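Local coordinates for protein YPM (Yersinia pseudotuberculosis, PDB 1PM4) that acts as a superantigenic toxin, a mitogen that probably stimulates T cells, at residues A[49-53]-A[72-76]. Numbering follows the deposited sequence.
Sequences LILLR and LKYED
Two extended strands, 49-53 and 72-76, face each other across the interior of a jelly-roll sandwich. They belong to different sheets, and their axes approach to 9.0 Å and cross at -18°, nearly parallel, so side chains fill most of the gap; CA atoms of L51 and L72 lie 8.0 Å apart, those of R53 and D76 10.7 Å. Strand alternation sends L49, L51 and R53 inward against L72, Y74 and D76. L49, with chi1 t and chi2 p, brings CD2 to 4.1 Å and its backbone O to 3.9 Å from CD1 of L72, a contact of branched, apolar side chains suited to a buried space between sheets. I50 points away. L51 repeats the t,p rotamer and reaches two partners: its CD2 lies 3.6 Å from L72 CD2 and 3.9 Å from Y74 CB, so one methyl fills the space between two successive inward residues. L52 is out of reach of 72-76. R53 ends the apolar row; its long, largely extended chain spans the wider separation here, placing NE 4.0 Å from Y74 CE2 and 2.9 Å from D76 OD2. The latter pair is a salt bridge whose hydrogen bond is weak (N-H...OD2 angle 126°), but it offsets charge in a buried setting. Y74, chi1 t, also sends OH within 3.3 Å of D76 OD2, another weak bond; the place of OD2 is less sure. R53 NH1 bonds to L82 O. Strand 47-54 runs between antiparallel neighbours 59-67 and 84-90, the latter packing W84 and W86 on L51, while 72-78 borders 32-39 as its sheet's outermost strand within this chain, where E75 makes backbone hydrogen bonds with a neighbouring subunit.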
loop_
_atom_site.group_PDB
_atom_site.type_symbol
_atom_site.label_atom_id
_atom_site.label_comp_id
_atom_site.label_asym_id
_atom_site.label_seq_id
_atom_site.Cartn_x
_atom_site.Cartn_y
_atom_site.Cartn_z
ATOM N N LEU A 49 11.473 -8.125 1.147
ATOM C CA LEU A 49 10.308 -8.928 1.494
ATOM C C LEU A 49 9.044 -8.254 0.954
ATOM O O LEU A 49 8.768 -7.083 1.266
ATOM C CB LEU A 49 10.199 -8.977 2.999
ATOM C CG LEU A 49 9.022 -9.761 3.553
ATOM C CD1 LEU A 49 9.066 -11.256 3.225
ATOM C CD2 LEU A 49 8.893 -9.625 5.098
ATOM N N ILE A 50 8.274 -9.018 0.210
ATOM C CA ILE A 50 7.055 -8.515 -0.397
ATOM C C ILE A 50 5.898 -9.381 0.076
ATOM O O ILE A 50 5.968 -10.603 0.032
ATOM C CB ILE A 50 7.140 -8.561 -1.915
ATOM C CG1 ILE A 50 8.370 -7.832 -2.404
ATOM C CG2 ILE A 50 5.878 -7.945 -2.518
ATOM C CD1 ILE A 50 8.686 -8.129 -3.886
ATOM N N LEU A 51 4.852 -8.744 0.611
ATOM C CA LEU A 51 3.594 -9.381 0.939
ATOM C C LEU A 51 2.645 -9.322 -0.240
ATOM O O LEU A 51 2.326 -8.229 -0.766
ATOM C CB LEU A 51 2.976 -8.709 2.196
ATOM C CG LEU A 51 1.557 -9.225 2.563
ATOM C CD1 LEU A 51 1.435 -10.785 2.788
ATOM C CD2 LEU A 51 1.029 -8.477 3.725
ATOM N N LEU A 52 2.256 -10.509 -0.721
ATOM C CA LEU A 52 1.251 -10.610 -1.752
ATOM C C LEU A 52 -0.040 -11.197 -1.197
ATOM O O LEU A 52 -0.012 -12.095 -0.320
ATOM C CB LEU A 52 1.769 -11.451 -2.863
ATOM C CG LEU A 52 3.185 -11.114 -3.391
ATOM C CD1 LEU A 52 3.678 -12.373 -4.030
ATOM C CD2 LEU A 52 3.065 -10.064 -4.337
ATOM N N ARG A 53 -1.157 -10.729 -1.738
ATOM C CA ARG A 53 -2.472 -11.293 -1.432
ATOM C C ARG A 53 -3.167 -11.802 -2.671
ATOM O O ARG A 53 -3.016 -11.229 -3.735
ATOM C CB ARG A 53 -3.358 -10.288 -0.673
ATOM C CG ARG A 53 -3.940 -10.985 0.591
ATOM C CD ARG A 53 -4.875 -10.176 1.536
ATOM N NE ARG A 53 -5.035 -10.718 2.911
ATOM C CZ ARG A 53 -5.081 -12.015 3.243
ATOM N NH1 ARG A 53 -4.962 -12.972 2.342
ATOM N NH2 ARG A 53 -5.232 -12.365 4.510
ATOM N N LEU A 72 7.038 -5.975 8.529
ATOM C CA LEU A 72 5.906 -5.722 7.693
ATOM C C LEU A 72 4.703 -6.122 8.522
ATOM O O LEU A 72 4.621 -7.276 8.969
ATOM C CB LEU A 72 5.989 -6.612 6.494
ATOM C CG LEU A 72 5.203 -6.345 5.252
ATOM C CD1 LEU A 72 6.008 -6.909 4.044
ATOM C CD2 LEU A 72 3.776 -6.902 5.352
ATOM N N LYS A 73 3.796 -5.187 8.720
ATOM C CA LYS A 73 2.533 -5.452 9.430
ATOM C C LYS A 73 1.391 -5.025 8.563
ATOM O O LYS A 73 1.494 -3.986 7.887
ATOM C CB LYS A 73 2.464 -4.650 10.714
ATOM C CG LYS A 73 3.571 -4.907 11.665
ATOM C CD LYS A 73 3.252 -4.382 13.035
ATOM C CE LYS A 73 4.477 -4.378 13.907
ATOM N NZ LYS A 73 4.228 -3.814 15.217
ATOM N N TYR A 74 0.306 -5.801 8.612
ATOM C CA TYR A 74 -0.885 -5.548 7.795
ATOM C C TYR A 74 -2.138 -6.141 8.439
ATOM O O TYR A 74 -2.171 -7.293 8.773
ATOM C CB TYR A 74 -0.687 -6.150 6.397
ATOM C CG TYR A 74 -1.927 -6.174 5.540
ATOM C CD1 TYR A 74 -2.325 -5.084 4.824
ATOM C CD2 TYR A 74 -2.694 -7.306 5.509
ATOM C CE1 TYR A 74 -3.509 -5.142 4.084
ATOM C CE2 TYR A 74 -3.848 -7.376 4.777
ATOM C CZ TYR A 74 -4.252 -6.307 4.087
ATOM O OH TYR A 74 -5.425 -6.490 3.341
ATOM N N GLU A 75 -3.193 -5.348 8.595
ATOM C CA GLU A 75 -4.396 -5.800 9.242
ATOM C C GLU A 75 -5.431 -6.066 8.229
ATOM O O GLU A 75 -5.708 -5.203 7.437
ATOM C CB GLU A 75 -5.012 -4.714 10.182
ATOM C CG GLU A 75 -4.117 -4.193 11.222
ATOM C CD GLU A 75 -4.810 -3.503 12.369
ATOM O OE1 GLU A 75 -6.002 -3.318 12.360
ATOM O OE2 GLU A 75 -4.060 -3.141 13.205
ATOM N N ASP A 76 -6.061 -7.229 8.350
ATOM C CA ASP A 76 -7.118 -7.725 7.504
ATOM C C ASP A 76 -8.248 -8.216 8.398
ATOM O O ASP A 76 -7.981 -8.992 9.313
ATOM C CB ASP A 76 -6.535 -8.954 6.759
ATOM C CG ASP A 76 -7.363 -9.370 5.636
ATOM O OD1 ASP A 76 -8.451 -9.908 5.910
ATOM O OD2 ASP A 76 -7.014 -9.166 4.449
#